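Rieske iron-sulfur protein soxF (Sulfolobus acidocaldarius, PDB 1JM1) carries a Rieske-type [2Fe-2S] cluster and probably passes electrons in the archaeal respiratory chain as part of a quinol oxidase. Local coordinates at residues A[101-106]-A[120-125]; A[93-98]-A[129-134]. One frame throughout, in Å; residues are numbered along the deposited sequence.

Contact 1: A[101-106]-A[120-125]. With MG (magnesium ion), chain B; FES (Fe2/s2 (inorganic) cluster), chain C.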
ATOM      1  N   LEU A 101      -4.824   8.939  -2.291  1.00 10.78           N
ATOM      2  CA  LEU A 101      -3.452   9.349  -2.541  1.00 10.75           C
ATOM      3  C   LEU A 101      -3.078   9.125  -4.002  1.00 11.09           C
ATOM      4  O   LEU A 101      -3.274   8.021  -4.547  1.00 11.49           O
ATOM      5  CB  LEU A 101      -2.508   8.558  -1.629  1.00 10.86           C
ATOM      6  CG  LEU A 101      -2.659   8.877  -0.153  1.00 11.03           C
ATOM      7  CD1 LEU A 101      -1.986   7.798   0.699  1.00 12.48           C
ATOM      8  CD2 LEU A 101      -2.118  10.250   0.218  1.00 11.98           C
ATOM      9  N   PRO A 102      -2.483  10.125  -4.645  1.00 11.58           N
ATOM     10  CA  PRO A 102      -2.157  10.015  -6.091  1.00 12.55           C
ATOM     11  C   PRO A 102      -0.823   9.318  -6.333  1.00 12.64           C
ATOM     12  O   PRO A 102       0.139   9.888  -6.846  1.00 13.78           O
ATOM     13  CB  PRO A 102      -2.148  11.494  -6.564  1.00 15.04           C
ATOM     14  CG  PRO A 102      -1.660  12.232  -5.336  1.00 15.05           C
ATOM     15  CD  PRO A 102      -2.295  11.507  -4.143  1.00 13.49           C
ATOM     16  N   ALA A 103      -0.779   8.030  -5.953  1.00 11.70           N
ATOM     17  CA  ALA A 103       0.426   7.251  -6.120  1.00 12.05           C
ATOM     18  C   ALA A 103       0.798   7.030  -7.575  1.00 13.46           C
ATOM     19  O   ALA A 103       1.931   6.681  -7.870  1.00 15.63           O
ATOM     20  CB  ALA A 103       0.271   5.903  -5.421  1.00 13.54           C
ATOM     21  N   GLN A 104      -0.154   7.261  -8.475  1.00 14.05           N
ATOM     22  CA  GLN A 104       0.096   7.115  -9.916  1.00 16.36           C
ATOM     23  C   GLN A 104       0.771   8.330 -10.546  1.00 15.88           C
ATOM     24  O   GLN A 104       1.209   8.256 -11.667  1.00 18.52           O
ATOM     25  CB  GLN A 104      -1.230   6.835 -10.698  1.00 19.98           C
ATOM     26  CG  GLN A 104      -2.239   7.982 -10.739  1.00 22.47           C
ATOM     27  CD  GLN A 104      -3.066   8.271  -9.600  1.00 23.77           C
ATOM     28  OE1 GLN A 104      -2.919   7.825  -8.495  1.00 19.24           O
ATOM     29  NE2 GLN A 104      -3.985   9.263  -9.703  1.00 44.89           N
ATOM     30  N   VAL A 105       0.808   9.462  -9.818  1.00 14.41           N
ATOM     31  CA  VAL A 105       1.401  10.700 -10.360  1.00 14.28           C
ATOM     32  C   VAL A 105       2.857  10.698  -9.924  1.00 14.31           C
ATOM     33  O   VAL A 105       3.164  10.933  -8.749  1.00 14.77           O
ATOM     34  CB  VAL A 105       0.660  11.928  -9.928  1.00 15.57           C
ATOM     35  CG1 VAL A 105       1.349  13.185 -10.496  1.00 17.01           C
ATOM     36  CG2 VAL A 105      -0.833  11.890 -10.358  1.00 17.41           C
ATOM     37  N   ILE A 106       3.771  10.373 -10.834  1.00 15.56           N
ATOM     38  CA  ILE A 106       5.173  10.198 -10.500  1.00 15.92           C
ATOM     39  C   ILE A 106       5.884  11.539 -10.625  1.00 17.18           C
ATOM     40  O   ILE A 106       5.771  12.184 -11.696  1.00 19.14           O
ATOM     41  CB  ILE A 106       5.836   9.133 -11.381  1.00 17.08           C
ATOM     42  CG1 ILE A 106       5.021   7.818 -11.431  1.00 18.04           C
ATOM     43  CG2 ILE A 106       7.275   8.973 -10.980  1.00 21.82           C
ATOM     44  CD1 ILE A 106       4.769   7.165 -10.065  1.00 19.84           C
ATOM     45  N   ALA A 120      10.834   7.401  -2.802  1.00 12.65           N
ATOM     46  CA  ALA A 120       9.686   6.596  -2.417  1.00 11.95           C
ATOM     47  C   ALA A 120       8.814   7.298  -1.405  1.00 11.75           C
ATOM     48  O   ALA A 120       8.324   6.686  -0.449  1.00 12.03           O
ATOM     49  CB  ALA A 120      10.088   5.204  -1.946  1.00 14.10           C
ATOM     50  N   ASP A 121       8.555   8.592  -1.629  1.00 11.71           N
ATOM     51  CA  ASP A 121       7.761   9.400  -0.736  1.00 11.93           C
ATOM     52  C   ASP A 121       6.438   9.757  -1.361  1.00 11.14           C
ATOM     53  O   ASP A 121       6.389  10.283  -2.501  1.00 13.15           O
ATOM     54  CB  ASP A 121       8.526  10.685  -0.353  1.00 12.34           C
ATOM     55  CG  ASP A 121       9.727  10.426   0.516  1.00 14.30           C
ATOM     56  OD1 ASP A 121       9.629   9.573   1.436  1.00 15.64           O
ATOM     57  OD2 ASP A 121      10.747  11.071   0.291  1.00 17.47           O
ATOM     58  N   LEU A 122       5.339   9.458  -0.704  1.00 10.85           N
ATOM     59  CA  LEU A 122       3.999   9.657  -1.223  1.00 10.84           C
ATOM     60  C   LEU A 122       3.364  10.881  -0.530  1.00 10.86           C
ATOM     61  O   LEU A 122       3.155  10.854   0.704  1.00 11.21           O
ATOM     62  CB  LEU A 122       3.177   8.412  -1.017  1.00 11.02           C
ATOM     63  CG  LEU A 122       1.739   8.436  -1.526  1.00 10.75           C
ATOM     64  CD1 LEU A 122       1.634   8.882  -2.992  1.00 12.65           C
ATOM     65  CD2 LEU A 122       1.120   7.041  -1.351  1.00 12.41           C
ATOM     66  N   HIS A 123       3.122  11.935  -1.294  1.00 11.49           N
ATOM     67  CA  HIS A 123       2.710  13.245  -0.800  1.00 11.70           C
ATOM     68  C   HIS A 123       1.227  13.479  -1.136  1.00 11.38           C
ATOM     69  O   HIS A 123       0.845  13.491  -2.323  1.00 12.31           O
ATOM     70  CB  HIS A 123       3.648  14.284  -1.460  1.00 12.68           C
ATOM     71  CG  HIS A 123       3.422  15.702  -1.105  1.00 13.21           C
ATOM     72  ND1 HIS A 123       4.481  16.591  -1.230  1.00 15.91           N
ATOM     73  CD2 HIS A 123       2.371  16.426  -0.677  1.00 14.39           C
ATOM     74  CE1 HIS A 123       4.008  17.772  -0.899  1.00 17.04           C
ATOM     75  NE2 HIS A 123       2.727  17.755  -0.549  1.00 16.08           N
ATOM     76  N   CYS A 124       0.424  13.682  -0.112  1.00 11.35           N
ATOM     77  CA  CYS A 124      -1.006  13.879  -0.263  1.00 11.46           C
ATOM     78  C   CYS A 124      -1.306  15.304  -0.669  1.00 11.91           C
ATOM     79  O   CYS A 124      -0.826  16.265  -0.043  1.00 12.68           O
ATOM     80  CB  CYS A 124      -1.704  13.611   1.085  1.00 11.47           C
ATOM     81  SG  CYS A 124      -3.528  13.732   0.895  1.00 11.77           S
ATOM     82  N   PRO A 125      -2.143  15.526  -1.702  1.00 12.09           N
ATOM     83  CA  PRO A 125      -2.450  16.901  -2.135  1.00 12.96           C
ATOM     84  C   PRO A 125      -3.324  17.648  -1.159  1.00 13.25           C
ATOM     85  O   PRO A 125      -3.368  18.899  -1.257  1.00 15.74           O
ATOM     86  CB  PRO A 125      -3.200  16.667  -3.457  1.00 13.90           C
ATOM     87  CG  PRO A 125      -3.844  15.312  -3.284  1.00 13.61           C
ATOM     88  CD  PRO A 125      -2.796  14.499  -2.515  1.00 12.62           C
TER
HETATM   89 MG    MG B 601      12.499  11.154   1.493  1.00 20.91          MG
HETATM   90 FE1  FES C 501      -4.066  13.704   3.163  1.00 11.36          FE
HETATM   91 FE2  FES C 501      -4.981  15.685   4.787  1.00 11.88          FE
HETATM   92  S1  FES C 501      -2.844  15.344   4.142  1.00 12.32           S
HETATM   93  S2  FES C 501      -6.217  14.121   3.727  1.00 11.77           S
HETATM   94  O   HOH W   1      11.604  10.262   2.995  1.00 18.58           O
HETATM   95  O   HOH W   2      12.045  13.071   2.347  1.00 30.00           O
HETATM   96  O   HOH W   3      14.213  11.289   2.660  1.00 24.37           O
HETATM   97  O   HOH W   4      13.190   9.259   0.883  1.00 19.75           O
HETATM   98  O   HOH W   5      13.443  12.060  -0.037  1.00 22.10           O

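Contact 2: A[93-98]-A[129-134]. With FES (Fe2/s2 (inorganic) cluster), chain C.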
ATOM      1  N   VAL A  93      -5.592   5.340   0.888  1.00  9.92           N
ATOM      2  CA  VAL A  93      -6.407   6.342   1.598  1.00 10.00           C
ATOM      3  C   VAL A  93      -5.551   6.998   2.667  1.00 10.41           C
ATOM      4  O   VAL A  93      -5.047   6.336   3.596  1.00 10.62           O
ATOM      5  CB  VAL A  93      -7.690   5.736   2.150  1.00 10.64           C
ATOM      6  CG1 VAL A  93      -8.506   6.849   2.863  1.00 11.35           C
ATOM      7  CG2 VAL A  93      -8.529   5.043   1.090  1.00 11.76           C
ATOM      8  N   CYS A  94      -5.371   8.323   2.551  1.00 10.32           N
ATOM      9  CA  CYS A  94      -4.636   9.072   3.533  1.00 10.13           C
ATOM     10  C   CYS A  94      -5.258   8.974   4.906  1.00  9.97           C
ATOM     11  O   CYS A  94      -6.479   9.083   5.063  1.00 10.70           O
ATOM     12  CB  CYS A  94      -4.629  10.549   3.070  1.00 10.82           C
ATOM     13  SG  CYS A  94      -3.556  11.600   4.074  1.00 11.23           S
ATOM     14  N   VAL A  95      -4.412   8.761   5.923  1.00 10.58           N
ATOM     15  CA  VAL A  95      -4.883   8.601   7.308  1.00 10.68           C
ATOM     16  C   VAL A  95      -4.955   9.934   8.054  1.00 11.48           C
ATOM     17  O   VAL A  95      -5.260   9.947   9.248  1.00 13.43           O
ATOM     18  CB  VAL A  95      -4.111   7.532   8.063  1.00 11.26           C
ATOM     19  CG1 VAL A  95      -4.438   6.139   7.485  1.00 12.27           C
ATOM     20  CG2 VAL A  95      -2.618   7.738   8.073  1.00 13.47           C
ATOM     21  N   HIS A  96      -4.726  11.061   7.387  1.00 11.40           N
ATOM     22  CA  HIS A  96      -5.035  12.369   7.959  1.00 11.83           C
ATOM     23  C   HIS A  96      -6.537  12.618   7.851  1.00 11.58           C
ATOM     24  O   HIS A  96      -7.248  12.565   8.854  1.00 13.51           O
ATOM     25  CB  HIS A  96      -4.241  13.447   7.269  1.00 12.34           C
ATOM     26  CG  HIS A  96      -4.619  14.831   7.755  1.00 12.44           C
ATOM     27  ND1 HIS A  96      -5.020  15.814   6.880  1.00 12.34           N
ATOM     28  CD2 HIS A  96      -4.710  15.280   9.038  1.00 14.30           C
ATOM     29  CE1 HIS A  96      -5.326  16.849   7.630  1.00 13.28           C
ATOM     30  NE2 HIS A  96      -5.157  16.581   8.921  1.00 14.63           N
ATOM     31  N   LEU A  97      -7.037  12.855   6.632  1.00 11.43           N
ATOM     32  CA  LEU A  97      -8.441  13.208   6.409  1.00 11.48           C
ATOM     33  C   LEU A  97      -9.018  12.489   5.238  1.00 11.33           C
ATOM     34  O   LEU A  97     -10.050  12.898   4.668  1.00 12.10           O
ATOM     35  CB  LEU A  97      -8.638  14.729   6.312  1.00 13.14           C
ATOM     36  CG  LEU A  97      -9.781  15.309   7.118  1.00 19.16           C
ATOM     37  CD1 LEU A  97      -9.602  15.081   8.637  1.00 23.10           C
ATOM     38  CD2 LEU A  97      -9.935  16.767   6.768  1.00 23.74           C
ATOM     39  N   GLY A  98      -8.485  11.307   4.847  1.00 10.90           N
ATOM     40  CA  GLY A  98      -9.193  10.436   3.946  1.00 10.78           C
ATOM     41  C   GLY A  98      -9.150  10.806   2.496  1.00 10.48           C
ATOM     42  O   GLY A  98      -9.920  10.212   1.695  1.00 11.02           O
ATOM     43  N   SER A 129       0.529  15.755   3.839  1.00 11.84           N
ATOM     44  CA  SER A 129       1.151  14.613   4.491  1.00 11.58           C
ATOM     45  C   SER A 129       2.064  13.896   3.527  1.00 11.34           C
ATOM     46  O   SER A 129       1.703  13.668   2.374  1.00 12.17           O
ATOM     47  CB  SER A 129       0.103  13.643   5.031  1.00 11.72           C
ATOM     48  OG  SER A 129      -0.679  14.223   6.014  1.00 12.42           O
ATOM     49  N   ILE A 130       3.255  13.521   4.010  1.00 11.42           N
ATOM     50  CA  ILE A 130       4.217  12.757   3.213  1.00 11.51           C
ATOM     51  C   ILE A 130       4.547  11.479   3.961  1.00 10.68           C
ATOM     52  O   ILE A 130       5.020  11.531   5.096  1.00 11.60           O
ATOM     53  CB  ILE A 130       5.478  13.545   2.865  1.00 11.99           C
ATOM     54  CG1 ILE A 130       5.111  14.886   2.152  1.00 13.33           C
ATOM     55  CG2 ILE A 130       6.417  12.707   2.016  1.00 12.96           C
ATOM     56  CD1 ILE A 130       6.316  15.738   1.778  1.00 15.59           C
ATOM     57  N   TYR A 131       4.343  10.364   3.280  1.00 10.58           N
ATOM     58  CA  TYR A 131       4.614   9.018   3.805  1.00 10.34           C
ATOM     59  C   TYR A 131       5.843   8.451   3.140  1.00 10.44           C
ATOM     60  O   TYR A 131       5.935   8.399   1.913  1.00 11.06           O
ATOM     61  CB  TYR A 131       3.432   8.123   3.534  1.00 10.38           C
ATOM     62  CG  TYR A 131       2.103   8.618   4.088  1.00 10.38           C
ATOM     63  CD1 TYR A 131       1.171   9.236   3.248  1.00 11.04           C
ATOM     64  CD2 TYR A 131       1.799   8.476   5.430  1.00 10.46           C
ATOM     65  CE1 TYR A 131      -0.026   9.678   3.771  1.00 11.05           C
ATOM     66  CE2 TYR A 131       0.574   8.879   5.942  1.00 10.70           C
ATOM     67  CZ  TYR A 131      -0.336   9.477   5.094  1.00 10.40           C
ATOM     68  OH  TYR A 131      -1.558   9.830   5.618  1.00 11.23           O
ATOM     69  N   ALA A 132       6.818   8.004   3.959  1.00 10.27           N
ATOM     70  CA  ALA A 132       8.065   7.458   3.465  1.00 10.45           C
ATOM     71  C   ALA A 132       7.880   5.959   3.288  1.00 10.39           C
ATOM     72  O   ALA A 132       8.012   5.171   4.235  1.00 10.33           O
ATOM     73  CB  ALA A 132       9.179   7.789   4.427  1.00 11.25           C
ATOM     74  N   LEU A 133       7.516   5.527   2.068  1.00 10.57           N
ATOM     75  CA  LEU A 133       7.164   4.124   1.835  1.00 10.69           C
ATOM     76  C   LEU A 133       8.312   3.177   2.146  1.00 10.83           C
ATOM     77  O   LEU A 133       8.087   2.090   2.688  1.00 11.39           O
ATOM     78  CB  LEU A 133       6.697   3.930   0.397  1.00 11.04           C
ATOM     79  CG  LEU A 133       5.528   4.813  -0.051  1.00 11.27           C
ATOM     80  CD1 LEU A 133       5.083   4.370  -1.453  1.00 12.31           C
ATOM     81  CD2 LEU A 133       4.348   4.764   0.921  1.00 12.27           C
ATOM     82  N   LYS A 134       9.560   3.547   1.800  1.00 11.24           N
ATOM     83  CA  LYS A 134      10.656   2.626   2.036  1.00 12.33           C
ATOM     84  C   LYS A 134      11.017   2.584   3.542  1.00 11.62           C
ATOM     85  O   LYS A 134      11.764   1.700   3.934  1.00 13.82           O
ATOM     86  CB  LYS A 134      11.683   2.899   0.989  0.69 18.77           C
ATOM     87  CG  LYS A 134      12.608   3.973   1.153  0.69 20.92           C
ATOM     88  CD  LYS A 134      13.692   3.935   0.018  0.69 20.23           C
ATOM     89  CE  LYS A 134      14.417   5.274  -0.180  0.69 20.80           C
ATOM     90  NZ  LYS A 134      15.184   5.584   1.082  0.69 21.21           N
TER
HETATM   91 FE1  FES C 501      -4.066  13.704   3.163  1.00 11.36          FE
HETATM   92 FE2  FES C 501      -4.981  15.685   4.787  1.00 11.88          FE
HETATM   93  S1  FES C 501      -2.844  15.344   4.142  1.00 12.32           S
HETATM   94  S2  FES C 501      -6.217  14.121   3.727  1.00 11.77           S

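Contact 1: A[101-106]-A[120-125]
Leu122 sends its two methyls to different parts of the segment 101-106. With CG anti to the backbone N (chi1 -179°), its side chain leaves strand 121-123 toward that segment, where Leu122 CD2 lies 3.8 Å from Leu101 CD1. Its other methyl, Leu122 CD1, comes within 3.7 Å of Ala103 CA. The two leucine side chains cross obliquely, and the small Ala103 lets the Leu122 methyl settle close to the backbone. Leu101 uses its other branch on the cluster ligand: CD2 sits 3.5 Å from Cys124 CB, tighter than an ordinary van der Waals contact. That cysteine, with SG anti to its backbone N (chi1 -176°), binds FE1 at an SG to FE1 distance of 2.3 Å. Pro102 meets Pro125 tip to tip, CD of Pro102 to CD of Pro125 at 3.4 Å, again a close fit. Proline suits this place because its ring restricts phi, here -85°, to a value fit for the centre of an inverse gamma turn. A type I turn also runs from Pro102 to Val105, closed by Val105 N to Pro102 O. An alanine here, lacking CG and CD, would probably leave a gap beside Pro125 CD and lift the ring's restriction on phi. No hydrogen bond links the two segments. The contact is therefore held by shape, and Leu101 CD2, packed on the Cys124 side chain next to FE1, is an apolar neighbour that probably limits solvent on that side of the ligand.

Contact 2: A[93-98]-A[129-134]
Tyr131 brings its hydroxyl to two neighbours of the loop 93-98 at once. The hydrogen bond is from Val95 N to Tyr131 OH, 3.1 Å long and moderately bent, with an angle of 145° at the hydrogen. The same OH lies 3.1 Å from Cys94 SG, which meets the tyrosine ring at its edge and in its plane, 5.1 Å from SG to the ring centroid. Tyrosine suits the place because its hydroxyl accepts from Val95 N while its ring reaches the sulfur. Within the loop, His96 N donates to Cys94 SG, a long but nearly straight bond that would be expected to stabilise negative charge on the sulfur; a polar influence of the nearby hydroxyl is possible.

Apolar packing is slight: Val95 CG2 touches Tyr131 CE2, 4.0 Å away, and lies nearer to Tyr131 OH, at 3.4 Å.

The cluster is the third kind of partner. Cys94 SG holds FE1 and His96 ND1 holds FE2 at 2.1 Å; chi1 (175°) sets His96 CG anti to the backbone N, and chi2 (-125°) turns ND1 to the iron. Ser129 binds no iron, but its OG lies 3.1 Å from the bridging sulfide S1 and 3.9 Å from His96 CB; a short side chain fits so close to the cluster. This OG also has a weak hydrogen bond with Ala144 N. Cys124 and His127 complete the iron ligands. Two cysteines on one iron and two histidines on the other are the hallmark of the Rieske [2Fe-2S] site, and the serine and tyrosine beside the sulfurs are as in Rieske proteins of respiratory complexes.

In the fold
Following the chain, the loop 93-98 after strand 87-91 supplies the first cluster ligands, and the chain then reaches the turn in 101-106, which leads into strand 105-107. Strand 114-116 follows, and segment 120-125 returns to close contact 1. After Cys124 the chain passes His127 and enters segment 129-134, which comes back to the loop 93-98 and closes contact 2, so contact 1 is nested inside it. Strands 121-123 and 130-132 are antiparallel neighbours in one sheet, joined by probable hydrogen bonds such as Leu122 O with Tyr131 N. Contact 1 packs strand 121-123 and the start of the cluster loop after it against the turn into strand 105-107 of that sheet; contact 2 ties the sheet to the first ligand loop.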